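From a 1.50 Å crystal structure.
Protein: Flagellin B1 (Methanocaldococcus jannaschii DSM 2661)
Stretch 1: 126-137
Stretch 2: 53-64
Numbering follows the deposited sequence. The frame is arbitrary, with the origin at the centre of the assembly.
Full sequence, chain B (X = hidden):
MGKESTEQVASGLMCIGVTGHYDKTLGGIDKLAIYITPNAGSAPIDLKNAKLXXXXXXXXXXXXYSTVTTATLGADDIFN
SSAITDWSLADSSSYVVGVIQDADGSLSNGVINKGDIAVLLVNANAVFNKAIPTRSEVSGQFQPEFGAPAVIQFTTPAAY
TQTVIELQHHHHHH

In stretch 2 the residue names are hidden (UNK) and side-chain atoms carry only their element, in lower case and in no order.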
# COMPACT_ATOMS: atom_id res chain seq x y z
N ALA B 126 -0.48 -1.08 19.00
CA ALA B 126 0.91 -0.99 19.32
C ALA B 126 1.75 -0.46 18.14
O ALA B 126 2.64 0.40 18.30
CB ALA B 126 1.42 -2.32 19.85
N VAL B 127 1.42 -0.86 16.92
CA VAL B 127 2.17 -0.37 15.74
C VAL B 127 1.92 1.11 15.43
O VAL B 127 2.86 1.87 15.18
CB VAL B 127 1.85 -1.25 14.49
CG1 VAL B 127 2.57 -0.76 13.25
CG2 VAL B 127 2.26 -2.71 14.73
N PHE B 128 0.68 1.51 15.52
CA PHE B 128 0.27 2.84 15.10
C PHE B 128 0.12 3.79 16.26
O PHE B 128 -0.17 4.95 16.03
CB PHE B 128 -1.05 2.74 14.30
CG PHE B 128 -0.99 1.82 13.08
CD1 PHE B 128 0.08 1.80 12.22
CD2 PHE B 128 -2.03 0.94 12.82
CE1 PHE B 128 0.11 0.97 11.10
CE2 PHE B 128 -2.00 0.12 11.71
CZ PHE B 128 -0.91 0.11 10.85
N ASN B 129 0.24 3.27 17.49
CA ASN B 129 0.09 3.99 18.74
C ASN B 129 -1.31 4.51 19.01
O ASN B 129 -1.51 5.39 19.80
CB ASN B 129 1.16 5.11 18.83
CG ASN B 129 2.50 4.53 19.16
OD1 ASN B 129 3.34 4.38 18.28
ND2 ASN B 129 2.67 4.13 20.40
N LYS B 130 -2.29 3.94 18.31
CA LYS B 130 -3.70 4.21 18.56
C LYS B 130 -4.50 3.22 17.77
O LYS B 130 -3.94 2.56 16.87
CB LYS B 130 -4.10 5.62 18.08
CG LYS B 130 -3.74 5.88 16.62
CD LYS B 130 -4.76 6.84 15.99
CE LYS B 130 -4.30 7.39 14.64
NZ LYS B 130 -3.13 8.30 14.79
N ALA B 131 -5.80 3.09 18.10
CA ALA B 131 -6.64 2.19 17.34
C ALA B 131 -7.00 2.89 16.03
O ALA B 131 -6.99 4.10 15.95
CB ALA B 131 -7.88 1.81 18.13
N ILE B 132 -7.27 2.11 14.99
CA ILE B 132 -7.55 2.69 13.68
C ILE B 132 -9.00 3.18 13.62
O ILE B 132 -9.94 2.39 13.80
CB ILE B 132 -7.31 1.67 12.57
CG1 ILE B 132 -5.88 1.06 12.66
CG2 ILE B 132 -7.57 2.32 11.24
CD1 ILE B 132 -5.79 -0.20 11.86
N PRO B 133 -9.19 4.49 13.41
CA PRO B 133 -10.56 4.99 13.39
C PRO B 133 -11.27 4.70 12.09
O PRO B 133 -10.70 4.16 11.13
CB PRO B 133 -10.39 6.49 13.58
CG PRO B 133 -9.04 6.80 13.13
CD PRO B 133 -8.19 5.58 13.27
N THR B 134 -12.55 5.02 12.06
CA THR B 134 -13.36 4.78 10.89
C THR B 134 -12.81 5.57 9.67
O THR B 134 -12.16 6.62 9.82
CB THR B 134 -14.81 5.25 11.18
OG1 THR B 134 -14.81 6.60 11.60
CG2 THR B 134 -15.46 4.39 12.20
N ARG B 135 -13.05 5.01 8.48
CA ARG B 135 -12.74 5.64 7.18
C ARG B 135 -11.25 5.85 6.98
O ARG B 135 -10.84 6.83 6.37
CB ARG B 135 -13.49 6.95 7.01
CG ARG B 135 -14.99 6.77 7.15
CD ARG B 135 -15.70 7.88 6.41
NE ARG B 135 -15.50 9.17 7.05
CZ ARG B 135 -15.69 10.35 6.48
NH1 ARG B 135 -15.49 11.49 7.21
NH2 ARG B 135 -16.08 10.41 5.18
N SER B 136 -10.43 4.92 7.49
CA SER B 136 -9.01 5.03 7.46
C SER B 136 -8.43 4.14 6.31
O SER B 136 -8.72 2.94 6.19
CB SER B 136 -8.39 4.55 8.74
OG SER B 136 -8.55 5.48 9.80
N GLU B 137 -7.49 4.72 5.57
CA GLU B 137 -6.81 3.97 4.49
C GLU B 137 -5.59 3.25 5.04
O GLU B 137 -4.69 3.86 5.65
CB GLU B 137 -6.29 4.92 3.41
CG GLU B 137 -7.35 5.74 2.75
CD GLU B 137 -8.23 4.97 1.83
OE1 GLU B 137 -8.20 3.72 1.78
OE2 GLU B 137 -9.03 5.65 1.13
N UNK B 53 5.10 -4.65 5.44
CA UNK B 53 5.14 -3.18 5.27
C UNK B 53 3.75 -2.66 5.36
O UNK B 53 2.89 -3.19 4.68
c UNK B 53 9.62 -3.00 3.95
c UNK B 53 5.78 -2.85 3.89
c UNK B 53 7.48 -4.55 3.20
c UNK B 53 7.22 -3.33 3.73
c UNK B 53 8.31 -2.52 4.06
c UNK B 53 8.79 -5.02 3.05
c UNK B 53 9.86 -4.23 3.41
N UNK B 54 3.48 -1.71 6.22
CA UNK B 54 2.17 -1.11 6.35
C UNK B 54 2.25 0.42 6.38
O UNK B 54 2.82 0.96 7.31
c UNK B 54 1.54 -1.54 7.64
c UNK B 54 0.10 -3.42 6.81
c UNK B 54 1.20 -3.03 7.78
c UNK B 54 0.75 -3.34 9.21
N UNK B 55 1.53 1.09 5.50
CA UNK B 55 1.42 2.54 5.54
C UNK B 55 0.06 2.95 6.12
O UNK B 55 -1.00 2.47 5.71
c UNK B 55 1.33 4.66 4.10
c UNK B 55 2.78 2.71 3.38
c UNK B 55 2.70 2.70 1.85
c UNK B 55 1.51 3.11 4.10
N UNK B 56 0.09 3.89 7.09
CA UNK B 56 -1.14 4.38 7.71
C UNK B 56 -0.77 5.75 8.32
O UNK B 56 0.24 5.89 8.98
c UNK B 56 -4.66 5.44 11.18
o UNK B 56 -5.52 6.20 11.91
c UNK B 56 -4.90 5.24 9.81
c UNK B 56 -1.76 3.36 8.75
c UNK B 56 -2.81 4.03 9.60
c UNK B 56 -2.56 4.29 10.97
c UNK B 56 -3.50 4.94 11.73
c UNK B 56 -3.99 4.51 9.08
N UNK B 57 -1.59 6.76 8.05
CA UNK B 57 -1.56 8.01 8.76
C UNK B 57 -0.20 8.68 8.64
O UNK B 57 0.31 9.19 9.58
o UNK B 57 -2.75 10.08 10.37
c UNK B 57 -2.27 9.13 10.99
c UNK B 57 -1.95 7.80 10.25
o UNK B 57 -2.00 9.20 12.18
N UNK B 58 0.38 8.64 7.45
CA UNK B 58 1.56 9.42 7.17
C UNK B 58 2.83 8.80 7.72
O UNK B 58 3.88 9.47 7.79
N UNK B 59 2.81 7.50 8.04
CA UNK B 59 3.99 6.75 8.42
C UNK B 59 4.03 5.39 7.75
O UNK B 59 3.01 4.75 7.59
c UNK B 59 4.09 6.50 9.95
c UNK B 59 4.15 7.71 10.85
o UNK B 59 5.18 6.39 12.66
o UNK B 59 3.61 7.92 13.14
c UNK B 59 4.34 7.32 12.33
N UNK B 60 5.22 4.90 7.49
CA UNK B 60 5.44 3.60 6.94
C UNK B 60 6.05 2.78 8.10
O UNK B 60 6.77 3.34 9.00
o UNK B 60 6.49 2.44 5.08
c UNK B 60 6.41 3.69 5.75
N UNK B 61 5.57 1.55 8.25
CA UNK B 61 6.05 0.65 9.31
C UNK B 61 6.53 -0.60 8.69
O UNK B 61 5.89 -1.10 7.74
n UNK B 61 4.85 1.99 12.14
c UNK B 61 4.38 1.53 10.94
n UNK B 61 3.32 3.35 11.51
c UNK B 61 4.18 3.08 12.47
c UNK B 61 3.43 2.40 10.54
c UNK B 61 4.93 0.34 10.28
N UNK B 62 7.61 -1.21 9.23
CA UNK B 62 8.12 -2.48 8.79
C UNK B 62 8.09 -3.41 10.01
O UNK B 62 8.60 -3.05 11.10
c UNK B 62 9.58 -2.43 8.27
c UNK B 62 9.71 -1.28 7.26
c UNK B 62 9.99 -3.72 7.61
N UNK B 63 7.40 -4.53 9.88
CA UNK B 63 7.27 -5.51 10.95
C UNK B 63 7.93 -6.79 10.59
O UNK B 63 7.82 -7.32 9.46
c UNK B 63 4.87 -4.77 11.84
c UNK B 63 4.52 -3.72 10.86
c UNK B 63 3.57 -5.40 12.30
c UNK B 63 5.79 -5.81 11.26
N UNK B 64 8.58 -7.38 11.59
CA UNK B 64 9.32 -8.61 11.41
C UNK B 64 8.70 -9.82 12.11
O UNK B 64 7.81 -9.64 12.97
c UNK B 64 11.48 -7.34 11.11
c UNK B 64 10.76 -8.42 11.92
n UNK B 64 11.67 -6.19 11.71
o UNK B 64 11.82 -7.56 9.95
O HOH W 1 -3.57 6.24 5.97

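Position 53 carries one carbon and then a ring of six carbons with no heteroatom, out of reach of stretch 1; it is Phe 53. Position 54 has four carbons forked at the second, with one branch end 4.2 Å from Phe 128 CZ. This is Leu 54, and the branch end is CD1. At position 55 four carbons fork at the first, one arm being two carbons long, and CA-to-CB points away from stretch 1: Ile 55.

Position 56 shows one carbon and a six-carbon ring bearing an oxygen, and that oxygen lies 3.2 Å from Lys 130 CE and 3.1 Å from Pro 133 CD. This is the signature of tyrosine, Tyr 56, and the oxygen is OH. Tyr 56 has the largest covered area of either stretch, 148 Å². Its CE1 is 3.7 Å from Ser 136 OG. That serine is held by its own bond, OG to Pro 133 O at 2.9 Å.

Position 57 has two carbons, the second carrying two oxygens, one of them 3.0 Å from Lys 130 NZ. A carboxylate this short is Asp 57, and the oxygen is OD2. Position 58 has no side-chain atoms and a phi of 79°, a positive value that favours glycine: Gly 58. At position 59, three carbons end in two oxygens, and the side chain makes no contact with stretch 1, giving Glu 59. The type I' turn from Tyr 56 to Glu 59 is closed by Glu 59 N to Tyr 56 O at 3.2 Å.

Position 60, one carbon and one oxygen, pointing away, is Ser 60. Position 61 has one carbon and a five-membered ring of three carbons and two nitrogens, with Val 127 CG1 over its face, 3.9 Å from the centroid: His 61. Position 62 has three carbons, forked at the first, and points away: Val 62. Position 63 has four carbons forked at the second, one end 3.9 Å from Val 127 CG2; it is Leu 63, through CD2. Position 64, two carbons with a terminal oxygen and nitrogen, is Asn 64, out of reach.

The contact, burying 541 Å² in all, centres on three rings. Tyr 56 turns its edge to the face of Phe 128 (centroids 5.0 Å, planes at 58°), and Phe 128 turns its edge to the face of His 61 in an offset arrangement (5.2 Å, 70°). The salt bridge adds a charged tie, Lys 130 NZ to Asp 57 OD2 at 3.0 Å. A water joins the backbones, accepting from Asp 57 N at 2.9 Å and donating to Glu 137 O at 2.6 Å.

Stretch 2 (53-64) FLIYDGESHVLN
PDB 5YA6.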